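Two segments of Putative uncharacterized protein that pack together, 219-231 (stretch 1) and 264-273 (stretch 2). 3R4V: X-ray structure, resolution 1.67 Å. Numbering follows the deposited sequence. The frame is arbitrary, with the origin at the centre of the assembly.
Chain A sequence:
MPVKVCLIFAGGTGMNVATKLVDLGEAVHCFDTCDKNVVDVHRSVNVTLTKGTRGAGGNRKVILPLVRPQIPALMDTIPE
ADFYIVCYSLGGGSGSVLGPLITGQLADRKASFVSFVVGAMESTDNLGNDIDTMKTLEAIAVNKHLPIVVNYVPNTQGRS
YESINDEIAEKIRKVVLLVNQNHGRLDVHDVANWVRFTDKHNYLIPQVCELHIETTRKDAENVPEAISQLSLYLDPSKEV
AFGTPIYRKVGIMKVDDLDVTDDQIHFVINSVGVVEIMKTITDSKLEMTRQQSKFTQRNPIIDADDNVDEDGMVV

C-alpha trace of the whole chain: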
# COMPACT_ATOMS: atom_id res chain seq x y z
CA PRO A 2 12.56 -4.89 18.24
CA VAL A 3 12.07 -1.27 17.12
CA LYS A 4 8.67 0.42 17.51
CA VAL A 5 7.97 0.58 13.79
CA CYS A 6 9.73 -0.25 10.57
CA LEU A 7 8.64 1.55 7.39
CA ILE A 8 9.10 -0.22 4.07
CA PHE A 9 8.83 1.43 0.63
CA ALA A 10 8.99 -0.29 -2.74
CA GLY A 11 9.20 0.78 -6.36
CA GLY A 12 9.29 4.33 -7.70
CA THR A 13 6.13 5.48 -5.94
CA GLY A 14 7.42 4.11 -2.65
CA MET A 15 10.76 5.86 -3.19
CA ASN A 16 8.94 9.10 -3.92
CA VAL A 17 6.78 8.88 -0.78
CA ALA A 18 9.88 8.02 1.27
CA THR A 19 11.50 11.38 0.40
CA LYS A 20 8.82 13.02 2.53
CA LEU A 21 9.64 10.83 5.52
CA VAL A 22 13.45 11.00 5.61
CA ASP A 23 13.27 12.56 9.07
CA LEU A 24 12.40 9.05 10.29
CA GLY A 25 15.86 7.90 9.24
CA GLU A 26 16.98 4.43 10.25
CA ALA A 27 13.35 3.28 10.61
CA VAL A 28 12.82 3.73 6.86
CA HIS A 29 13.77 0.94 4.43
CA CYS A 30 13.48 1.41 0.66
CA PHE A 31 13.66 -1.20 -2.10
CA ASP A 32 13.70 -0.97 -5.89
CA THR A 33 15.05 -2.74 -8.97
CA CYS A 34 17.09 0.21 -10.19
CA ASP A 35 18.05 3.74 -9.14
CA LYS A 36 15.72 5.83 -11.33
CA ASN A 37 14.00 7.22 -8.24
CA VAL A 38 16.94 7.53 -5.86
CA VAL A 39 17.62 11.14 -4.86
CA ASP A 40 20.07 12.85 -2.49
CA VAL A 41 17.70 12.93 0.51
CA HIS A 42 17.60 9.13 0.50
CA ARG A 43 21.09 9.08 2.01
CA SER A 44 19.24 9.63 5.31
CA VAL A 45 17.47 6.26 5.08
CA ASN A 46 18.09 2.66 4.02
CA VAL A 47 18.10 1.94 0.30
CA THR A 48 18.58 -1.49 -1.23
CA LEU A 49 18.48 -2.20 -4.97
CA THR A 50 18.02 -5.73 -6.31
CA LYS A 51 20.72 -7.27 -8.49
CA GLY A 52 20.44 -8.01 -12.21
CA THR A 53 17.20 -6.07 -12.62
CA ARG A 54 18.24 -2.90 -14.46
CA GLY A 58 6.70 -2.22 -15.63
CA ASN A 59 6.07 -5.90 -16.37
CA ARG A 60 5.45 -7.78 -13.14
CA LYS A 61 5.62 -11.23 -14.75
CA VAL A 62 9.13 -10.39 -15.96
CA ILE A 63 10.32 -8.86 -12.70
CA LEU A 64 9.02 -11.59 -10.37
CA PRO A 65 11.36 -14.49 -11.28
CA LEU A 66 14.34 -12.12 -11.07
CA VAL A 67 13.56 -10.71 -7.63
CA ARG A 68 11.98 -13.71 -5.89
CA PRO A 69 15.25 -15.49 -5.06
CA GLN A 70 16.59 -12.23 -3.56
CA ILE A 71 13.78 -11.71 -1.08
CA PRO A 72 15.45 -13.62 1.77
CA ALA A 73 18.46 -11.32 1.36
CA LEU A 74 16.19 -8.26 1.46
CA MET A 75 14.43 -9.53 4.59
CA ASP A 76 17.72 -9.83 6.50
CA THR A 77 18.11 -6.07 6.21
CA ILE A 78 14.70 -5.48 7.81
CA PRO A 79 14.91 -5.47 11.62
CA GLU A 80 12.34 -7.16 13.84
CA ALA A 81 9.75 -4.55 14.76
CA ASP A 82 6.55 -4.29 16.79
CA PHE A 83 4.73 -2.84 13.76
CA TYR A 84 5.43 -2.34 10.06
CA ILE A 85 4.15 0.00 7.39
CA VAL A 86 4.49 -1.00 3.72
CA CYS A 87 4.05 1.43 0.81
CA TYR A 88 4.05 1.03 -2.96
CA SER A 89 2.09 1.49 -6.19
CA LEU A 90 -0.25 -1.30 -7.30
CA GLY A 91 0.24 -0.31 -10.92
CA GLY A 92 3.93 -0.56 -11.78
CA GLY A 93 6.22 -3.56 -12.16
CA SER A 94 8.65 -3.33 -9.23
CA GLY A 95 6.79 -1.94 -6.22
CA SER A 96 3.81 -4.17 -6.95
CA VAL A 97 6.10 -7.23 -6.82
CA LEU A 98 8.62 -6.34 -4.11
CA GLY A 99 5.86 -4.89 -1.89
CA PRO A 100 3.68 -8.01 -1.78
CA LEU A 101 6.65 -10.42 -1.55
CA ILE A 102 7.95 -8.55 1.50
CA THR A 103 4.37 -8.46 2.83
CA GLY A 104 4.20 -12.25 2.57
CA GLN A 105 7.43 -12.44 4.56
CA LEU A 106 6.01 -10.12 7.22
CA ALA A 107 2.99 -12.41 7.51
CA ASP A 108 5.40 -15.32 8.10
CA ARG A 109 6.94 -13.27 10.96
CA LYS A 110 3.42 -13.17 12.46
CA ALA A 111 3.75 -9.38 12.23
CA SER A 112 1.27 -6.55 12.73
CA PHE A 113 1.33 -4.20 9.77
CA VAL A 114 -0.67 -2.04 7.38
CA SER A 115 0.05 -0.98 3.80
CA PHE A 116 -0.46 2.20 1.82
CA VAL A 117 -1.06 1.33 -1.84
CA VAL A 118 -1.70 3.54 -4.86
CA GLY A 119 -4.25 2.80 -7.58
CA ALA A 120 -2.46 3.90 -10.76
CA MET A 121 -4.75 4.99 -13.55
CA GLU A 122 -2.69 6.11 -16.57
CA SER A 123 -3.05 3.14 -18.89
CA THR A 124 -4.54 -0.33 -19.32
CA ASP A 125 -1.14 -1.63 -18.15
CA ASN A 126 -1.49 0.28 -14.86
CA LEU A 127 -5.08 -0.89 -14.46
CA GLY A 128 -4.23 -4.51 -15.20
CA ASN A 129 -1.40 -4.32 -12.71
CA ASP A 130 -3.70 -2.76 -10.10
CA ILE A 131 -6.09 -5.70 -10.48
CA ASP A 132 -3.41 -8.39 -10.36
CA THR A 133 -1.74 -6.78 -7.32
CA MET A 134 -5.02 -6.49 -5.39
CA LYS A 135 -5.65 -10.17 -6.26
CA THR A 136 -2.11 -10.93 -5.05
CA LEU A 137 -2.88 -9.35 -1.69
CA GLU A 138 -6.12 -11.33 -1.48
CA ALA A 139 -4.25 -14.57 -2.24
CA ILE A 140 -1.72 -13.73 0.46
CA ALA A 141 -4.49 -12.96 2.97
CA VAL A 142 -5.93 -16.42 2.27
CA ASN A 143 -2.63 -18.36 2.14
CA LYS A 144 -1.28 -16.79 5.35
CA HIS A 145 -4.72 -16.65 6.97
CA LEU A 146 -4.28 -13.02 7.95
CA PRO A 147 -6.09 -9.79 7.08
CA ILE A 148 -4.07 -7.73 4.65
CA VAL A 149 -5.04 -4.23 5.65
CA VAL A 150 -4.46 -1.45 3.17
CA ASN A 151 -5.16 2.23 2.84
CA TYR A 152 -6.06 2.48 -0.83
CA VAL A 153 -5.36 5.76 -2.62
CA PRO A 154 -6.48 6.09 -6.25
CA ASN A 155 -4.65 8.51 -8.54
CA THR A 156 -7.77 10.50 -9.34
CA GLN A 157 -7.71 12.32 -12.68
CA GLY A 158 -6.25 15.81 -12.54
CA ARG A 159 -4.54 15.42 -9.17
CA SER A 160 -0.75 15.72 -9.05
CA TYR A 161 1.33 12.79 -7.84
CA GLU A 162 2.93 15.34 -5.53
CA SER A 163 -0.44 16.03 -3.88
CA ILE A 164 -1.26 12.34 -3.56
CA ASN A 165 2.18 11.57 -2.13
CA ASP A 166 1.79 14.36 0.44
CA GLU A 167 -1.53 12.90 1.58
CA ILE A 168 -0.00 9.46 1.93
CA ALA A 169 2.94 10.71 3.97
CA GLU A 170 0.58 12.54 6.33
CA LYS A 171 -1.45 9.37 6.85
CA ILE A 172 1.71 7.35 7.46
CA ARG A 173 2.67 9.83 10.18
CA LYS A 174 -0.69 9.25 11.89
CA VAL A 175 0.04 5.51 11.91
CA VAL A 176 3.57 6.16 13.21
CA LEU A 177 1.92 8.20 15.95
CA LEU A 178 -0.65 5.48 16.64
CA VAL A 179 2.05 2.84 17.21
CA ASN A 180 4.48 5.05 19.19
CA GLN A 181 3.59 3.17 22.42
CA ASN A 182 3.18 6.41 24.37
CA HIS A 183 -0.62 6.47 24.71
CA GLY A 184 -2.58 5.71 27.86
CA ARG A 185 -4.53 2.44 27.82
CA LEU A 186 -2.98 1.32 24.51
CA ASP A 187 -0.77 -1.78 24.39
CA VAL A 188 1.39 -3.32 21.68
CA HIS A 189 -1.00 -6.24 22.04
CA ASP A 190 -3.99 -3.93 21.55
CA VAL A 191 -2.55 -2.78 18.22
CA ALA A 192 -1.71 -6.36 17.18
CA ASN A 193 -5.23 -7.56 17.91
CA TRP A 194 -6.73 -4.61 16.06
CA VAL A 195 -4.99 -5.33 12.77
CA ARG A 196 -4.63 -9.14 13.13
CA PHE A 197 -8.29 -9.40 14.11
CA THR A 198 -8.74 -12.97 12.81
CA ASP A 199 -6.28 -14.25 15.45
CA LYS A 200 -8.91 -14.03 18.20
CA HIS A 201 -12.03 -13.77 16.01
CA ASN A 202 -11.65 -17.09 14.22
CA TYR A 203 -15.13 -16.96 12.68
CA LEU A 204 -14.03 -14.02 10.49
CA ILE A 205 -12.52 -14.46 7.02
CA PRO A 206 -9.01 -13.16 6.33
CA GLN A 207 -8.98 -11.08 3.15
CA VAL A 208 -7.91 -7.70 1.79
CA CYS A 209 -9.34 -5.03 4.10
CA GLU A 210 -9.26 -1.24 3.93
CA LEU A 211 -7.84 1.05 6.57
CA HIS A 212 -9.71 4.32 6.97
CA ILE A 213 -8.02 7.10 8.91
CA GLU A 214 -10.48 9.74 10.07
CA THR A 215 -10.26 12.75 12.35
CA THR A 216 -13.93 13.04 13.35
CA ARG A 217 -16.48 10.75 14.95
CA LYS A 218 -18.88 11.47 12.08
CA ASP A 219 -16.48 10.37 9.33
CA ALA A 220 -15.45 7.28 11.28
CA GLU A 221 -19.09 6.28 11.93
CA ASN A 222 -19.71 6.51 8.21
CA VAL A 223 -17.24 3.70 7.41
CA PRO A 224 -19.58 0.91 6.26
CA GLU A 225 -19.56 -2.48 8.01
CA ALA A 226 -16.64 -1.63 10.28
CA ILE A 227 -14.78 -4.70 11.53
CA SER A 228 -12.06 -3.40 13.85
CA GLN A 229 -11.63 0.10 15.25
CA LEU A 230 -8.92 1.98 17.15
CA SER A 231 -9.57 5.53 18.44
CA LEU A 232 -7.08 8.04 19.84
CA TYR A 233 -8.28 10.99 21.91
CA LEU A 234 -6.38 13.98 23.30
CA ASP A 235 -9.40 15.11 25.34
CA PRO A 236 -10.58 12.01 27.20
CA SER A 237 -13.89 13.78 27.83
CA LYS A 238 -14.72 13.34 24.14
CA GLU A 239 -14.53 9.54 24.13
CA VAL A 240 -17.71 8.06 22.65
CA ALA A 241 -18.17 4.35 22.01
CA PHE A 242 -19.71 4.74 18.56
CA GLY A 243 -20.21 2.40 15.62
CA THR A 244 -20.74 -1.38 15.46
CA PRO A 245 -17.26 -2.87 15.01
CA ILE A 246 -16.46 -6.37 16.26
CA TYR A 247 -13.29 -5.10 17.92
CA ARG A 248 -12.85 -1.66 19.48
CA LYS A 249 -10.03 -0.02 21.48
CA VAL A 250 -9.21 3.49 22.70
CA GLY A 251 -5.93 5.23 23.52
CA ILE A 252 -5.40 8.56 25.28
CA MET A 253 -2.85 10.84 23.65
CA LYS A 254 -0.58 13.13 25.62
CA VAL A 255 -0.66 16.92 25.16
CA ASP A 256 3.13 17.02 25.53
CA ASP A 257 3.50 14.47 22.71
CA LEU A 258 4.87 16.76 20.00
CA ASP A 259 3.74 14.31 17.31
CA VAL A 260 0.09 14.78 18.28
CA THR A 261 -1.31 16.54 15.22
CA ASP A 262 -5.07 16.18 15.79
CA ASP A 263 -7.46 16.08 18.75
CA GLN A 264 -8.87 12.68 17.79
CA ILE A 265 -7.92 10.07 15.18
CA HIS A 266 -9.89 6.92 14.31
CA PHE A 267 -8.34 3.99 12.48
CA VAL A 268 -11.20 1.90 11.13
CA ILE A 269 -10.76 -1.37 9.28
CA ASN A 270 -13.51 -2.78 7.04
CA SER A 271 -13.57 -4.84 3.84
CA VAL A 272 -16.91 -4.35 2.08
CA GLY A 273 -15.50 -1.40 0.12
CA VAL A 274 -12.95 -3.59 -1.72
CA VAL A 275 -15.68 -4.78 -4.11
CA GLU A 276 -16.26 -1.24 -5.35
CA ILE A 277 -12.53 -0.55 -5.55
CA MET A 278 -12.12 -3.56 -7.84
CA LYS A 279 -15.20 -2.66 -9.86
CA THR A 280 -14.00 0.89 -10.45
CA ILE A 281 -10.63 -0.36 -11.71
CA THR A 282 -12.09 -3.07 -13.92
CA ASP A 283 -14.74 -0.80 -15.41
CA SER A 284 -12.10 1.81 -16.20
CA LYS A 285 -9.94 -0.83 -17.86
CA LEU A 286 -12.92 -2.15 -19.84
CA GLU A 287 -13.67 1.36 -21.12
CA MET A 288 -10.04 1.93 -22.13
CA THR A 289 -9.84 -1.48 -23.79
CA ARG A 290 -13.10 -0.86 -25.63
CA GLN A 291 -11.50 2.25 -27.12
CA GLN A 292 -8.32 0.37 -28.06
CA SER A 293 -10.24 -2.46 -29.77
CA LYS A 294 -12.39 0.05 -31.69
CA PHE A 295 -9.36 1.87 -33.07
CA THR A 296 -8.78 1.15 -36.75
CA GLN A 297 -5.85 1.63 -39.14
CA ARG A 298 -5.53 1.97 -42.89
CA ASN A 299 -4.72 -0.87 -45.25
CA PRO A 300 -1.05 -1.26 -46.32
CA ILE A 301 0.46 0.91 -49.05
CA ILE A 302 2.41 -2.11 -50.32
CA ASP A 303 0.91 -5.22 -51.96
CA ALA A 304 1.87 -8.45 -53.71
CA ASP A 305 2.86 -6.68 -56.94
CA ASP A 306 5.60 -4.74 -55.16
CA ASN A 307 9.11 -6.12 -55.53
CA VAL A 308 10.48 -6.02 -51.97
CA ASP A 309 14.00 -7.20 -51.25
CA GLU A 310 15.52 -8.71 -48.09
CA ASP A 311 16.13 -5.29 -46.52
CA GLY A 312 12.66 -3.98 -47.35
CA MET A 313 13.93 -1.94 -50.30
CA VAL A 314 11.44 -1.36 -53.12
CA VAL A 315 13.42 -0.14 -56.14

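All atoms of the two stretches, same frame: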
# COMPACT_ATOMS: atom_id res chain seq x y z
N ASP A 219 -17.13 11.04 10.45
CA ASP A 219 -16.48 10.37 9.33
C ASP A 219 -16.21 8.91 9.66
O ASP A 219 -16.34 8.03 8.80
CB ASP A 219 -15.15 11.06 8.98
CG ASP A 219 -15.33 12.45 8.39
OD1 ASP A 219 -16.23 12.62 7.54
OD2 ASP A 219 -14.57 13.37 8.76
N ALA A 220 -15.79 8.64 10.89
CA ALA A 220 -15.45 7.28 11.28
C ALA A 220 -16.70 6.41 11.35
O ALA A 220 -16.67 5.25 10.93
CB ALA A 220 -14.70 7.25 12.61
N GLU A 221 -17.80 6.98 11.85
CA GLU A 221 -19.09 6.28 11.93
C GLU A 221 -19.63 5.96 10.55
O GLU A 221 -20.41 5.04 10.39
CB GLU A 221 -20.16 7.12 12.63
CG GLU A 221 -19.95 7.36 14.10
CD GLU A 221 -21.11 8.13 14.71
OE1 GLU A 221 -21.54 9.14 14.10
OE2 GLU A 221 -21.58 7.73 15.79
N ASN A 222 -19.22 6.74 9.56
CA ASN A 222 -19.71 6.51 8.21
C ASN A 222 -18.94 5.43 7.43
O ASN A 222 -19.29 5.13 6.29
CB ASN A 222 -19.76 7.82 7.42
CG ASN A 222 -20.69 8.86 8.07
OD1 ASN A 222 -21.62 8.51 8.80
ND2 ASN A 222 -20.44 10.13 7.80
N VAL A 223 -17.92 4.83 8.04
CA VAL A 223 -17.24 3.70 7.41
C VAL A 223 -18.21 2.51 7.44
O VAL A 223 -18.65 2.10 8.50
CB VAL A 223 -15.94 3.31 8.15
CG1 VAL A 223 -15.33 2.06 7.53
CG2 VAL A 223 -14.94 4.46 8.12
N PRO A 224 -18.57 1.98 6.26
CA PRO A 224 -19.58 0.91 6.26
C PRO A 224 -19.05 -0.43 6.77
O PRO A 224 -17.89 -0.79 6.51
CB PRO A 224 -19.98 0.81 4.78
CG PRO A 224 -18.80 1.32 4.04
CD PRO A 224 -18.17 2.39 4.90
N GLU A 225 -19.90 -1.16 7.50
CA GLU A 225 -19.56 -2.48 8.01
C GLU A 225 -18.18 -2.56 8.66
O GLU A 225 -17.36 -3.40 8.32
CB GLU A 225 -19.67 -3.51 6.88
CG GLU A 225 -21.10 -3.59 6.34
CD GLU A 225 -21.29 -4.63 5.23
OE1 GLU A 225 -20.53 -5.61 5.18
OE2 GLU A 225 -22.21 -4.44 4.41
N ALA A 226 -17.94 -1.69 9.64
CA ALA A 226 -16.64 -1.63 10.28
C ALA A 226 -16.38 -2.94 11.00
O ALA A 226 -17.25 -3.46 11.69
CB ALA A 226 -16.59 -0.46 11.27
N ILE A 227 -15.17 -3.47 10.84
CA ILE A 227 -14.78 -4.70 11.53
C ILE A 227 -14.00 -4.44 12.82
O ILE A 227 -14.30 -5.02 13.86
CB ILE A 227 -13.87 -5.57 10.63
CG1 ILE A 227 -14.58 -5.87 9.31
CG2 ILE A 227 -13.43 -6.85 11.36
CD1 ILE A 227 -13.65 -6.44 8.24
N SER A 228 -13.00 -3.57 12.74
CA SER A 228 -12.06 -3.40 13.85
C SER A 228 -11.63 -1.94 13.93
O SER A 228 -11.20 -1.36 12.93
CB SER A 228 -10.86 -4.33 13.63
OG SER A 228 -9.95 -4.31 14.70
N GLN A 229 -11.71 -1.35 15.12
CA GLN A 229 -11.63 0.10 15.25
C GLN A 229 -10.65 0.46 16.36
O GLN A 229 -10.67 -0.15 17.43
CB GLN A 229 -13.02 0.57 15.66
CG GLN A 229 -13.39 2.01 15.37
CD GLN A 229 -14.90 2.18 15.47
OE1 GLN A 229 -15.63 1.80 14.55
NE2 GLN A 229 -15.36 2.69 16.60
N LEU A 230 -9.79 1.44 16.11
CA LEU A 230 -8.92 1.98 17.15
C LEU A 230 -9.09 3.50 17.16
O LEU A 230 -8.96 4.13 16.11
CB LEU A 230 -7.47 1.61 16.85
CG LEU A 230 -6.59 1.14 18.00
CD1 LEU A 230 -5.48 0.25 17.48
CD2 LEU A 230 -6.03 2.34 18.74
N SER A 231 -9.39 4.08 18.32
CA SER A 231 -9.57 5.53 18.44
C SER A 231 -8.55 6.15 19.38
O SER A 231 -8.30 5.61 20.46
CB SER A 231 -10.99 5.86 18.92
OG SER A 231 -11.95 5.47 17.95
N GLN A 264 -8.44 14.07 17.78
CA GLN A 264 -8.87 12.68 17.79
C GLN A 264 -8.62 12.06 16.43
O GLN A 264 -8.74 12.74 15.40
CB GLN A 264 -10.33 12.53 18.21
CG GLN A 264 -11.34 13.08 17.22
CD GLN A 264 -12.75 13.07 17.78
OE1 GLN A 264 -13.09 13.85 18.68
NE2 GLN A 264 -13.58 12.18 17.27
N ILE A 265 -8.23 10.79 16.42
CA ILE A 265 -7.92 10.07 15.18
C ILE A 265 -8.52 8.68 15.32
O ILE A 265 -8.32 8.04 16.35
CB ILE A 265 -6.40 9.95 14.92
CG1 ILE A 265 -5.69 11.29 15.14
CG2 ILE A 265 -6.12 9.42 13.50
CD1 ILE A 265 -4.18 11.21 15.15
N HIS A 266 -9.26 8.24 14.31
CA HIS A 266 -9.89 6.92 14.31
C HIS A 266 -9.36 6.10 13.17
O HIS A 266 -9.36 6.56 12.03
CB HIS A 266 -11.41 7.05 14.17
CG HIS A 266 -12.01 8.00 15.17
ND1 HIS A 266 -12.33 7.63 16.45
CD2 HIS A 266 -12.32 9.31 15.07
CE1 HIS A 266 -12.82 8.67 17.10
NE2 HIS A 266 -12.82 9.71 16.28
N PHE A 267 -8.92 4.89 13.48
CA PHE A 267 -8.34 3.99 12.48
C PHE A 267 -9.32 2.84 12.34
O PHE A 267 -9.40 1.98 13.22
CB PHE A 267 -6.99 3.50 12.97
CG PHE A 267 -6.00 4.61 13.27
CD1 PHE A 267 -6.03 5.29 14.48
CD2 PHE A 267 -5.05 4.98 12.33
CE1 PHE A 267 -5.12 6.31 14.75
CE2 PHE A 267 -4.15 6.00 12.59
CZ PHE A 267 -4.18 6.67 13.79
N VAL A 268 -10.10 2.85 11.27
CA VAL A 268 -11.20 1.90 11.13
C VAL A 268 -10.91 0.94 10.00
O VAL A 268 -10.59 1.36 8.89
CB VAL A 268 -12.50 2.63 10.84
CG1 VAL A 268 -13.69 1.65 10.97
CG2 VAL A 268 -12.67 3.82 11.80
N ILE A 269 -10.99 -0.35 10.29
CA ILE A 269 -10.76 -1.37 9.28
C ILE A 269 -12.11 -1.97 8.86
O ILE A 269 -12.89 -2.36 9.70
CB ILE A 269 -9.83 -2.49 9.83
CG1 ILE A 269 -8.47 -1.91 10.24
CG2 ILE A 269 -9.66 -3.64 8.81
CD1 ILE A 269 -7.54 -2.89 10.91
N ASN A 270 -12.36 -2.04 7.55
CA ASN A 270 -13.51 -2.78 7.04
C ASN A 270 -13.06 -3.53 5.80
O ASN A 270 -11.88 -3.53 5.50
CB ASN A 270 -14.69 -1.86 6.74
CG ASN A 270 -14.50 -1.02 5.50
OD1 ASN A 270 -13.38 -0.88 5.00
ND2 ASN A 270 -15.59 -0.44 5.01
N SER A 271 -13.99 -4.16 5.08
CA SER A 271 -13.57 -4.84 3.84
C SER A 271 -14.63 -4.79 2.75
O SER A 271 -14.34 -5.17 1.61
CB SER A 271 -13.16 -6.30 4.10
OG SER A 271 -14.30 -7.08 4.44
N VAL A 272 -15.84 -4.35 3.08
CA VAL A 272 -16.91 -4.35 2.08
C VAL A 272 -16.61 -3.40 0.91
O VAL A 272 -17.10 -3.60 -0.19
CB VAL A 272 -18.30 -4.07 2.70
CG1 VAL A 272 -18.42 -2.63 3.17
CG2 VAL A 272 -19.39 -4.39 1.70
N GLY A 273 -15.78 -2.40 1.14
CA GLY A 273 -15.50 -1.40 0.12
C GLY A 273 -14.56 -1.91 -0.98
O GLY A 273 -14.45 -1.28 -2.03
O HOH W 1 -16.57 -4.71 6.05

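One carbonyl at the end of the ladder serves two consecutive amides: Ile 269 O accepts from Ile 227 N at 2.8 Å and from Ser 228 N at 3.3 Å. The backbone at Ile 227, with phi/psi of -96/-49°, departs from extended geometry and brings both N-H groups onto the same oxygen, the shorter bond coming from the residue outside the regular pairing. From here the two strands run antiparallel, their axes 168° apart and 4.7 Å at closest approach. Ser 228 pairs with Ile 269 and Leu 230 with Phe 267 as hydrogen-bonded pairs. Ile 269 N donates to Ser 228 O at 2.8 Å; in the next such pair Leu 230 N reaches Phe 267 O at 3.0 Å and Phe 267 N reaches Leu 230 O at 2.7 Å, the latter nearly straight at 175°. Gln 229 with Val 268 and Ser 231 with His 266 are the non-hydrogen-bonded pairs between and beyond them. Here alpha carbons approach carbonyls instead: Gln 229 CA lies 3.6 Å from Phe 267 O, Ser 231 CA 3.5 Å from Ile 265 O, and His 266 CA 3.4 Å from Leu 230 O, all CA-H...O contacts.

Side chains alternate between the two faces of the sheet. On the face carrying Gln 229, Ser 231, His 266 and Val 268, the segment leading into the strand folds back over stretch 2. Ala 220, on the helix, puts its CB 3.6 Å from His 266 CB and 4.1 Å from Val 268 CG2. Val 268 CG1 meets Val 223 CG1 at 3.8 Å and Ala 226 CB at 3.6 Å, so this valine sits in a small apolar pocket and has the largest area covered by the opposing stretch. Further along the same face, Ser 231 OG and His 266 ND1 form a short hydrogen bond of 2.7 Å, with the hydroxyl at the ring edge, near its plane, where the nitrogen lone pair or N-H lies. The other ring nitrogen, His 266 NE2, accepts from Gln 264 NE2 at 2.8 Å, so both ring nitrogens are engaged. On the other face, Leu 230 CB and Phe 267 CB pack 4.3 Å apart, and Ser 228 CB stands 4.3 Å from Ile 269 CB.

Past the ladder, a side chain takes over from the backbone. Asn 270 ND2 donates to Pro 224 O at 2.8 Å and 170°, tying the loop before the strand to the last residue of strand 264-270, while Val 223 CG1 touches the same ND2 at 3.6 Å. A water bridges the same region, donating to Glu 225 O at 2.7 Å and accepting from Ser 271 N at 2.8 Å. Val 272 points toward stretch 1, its CG1 4.1 Å from Pro 224 CG and its CB 3.7 Å from Glu 225 OE1. Altogether the two stretches bury 827 Å², both sides summed.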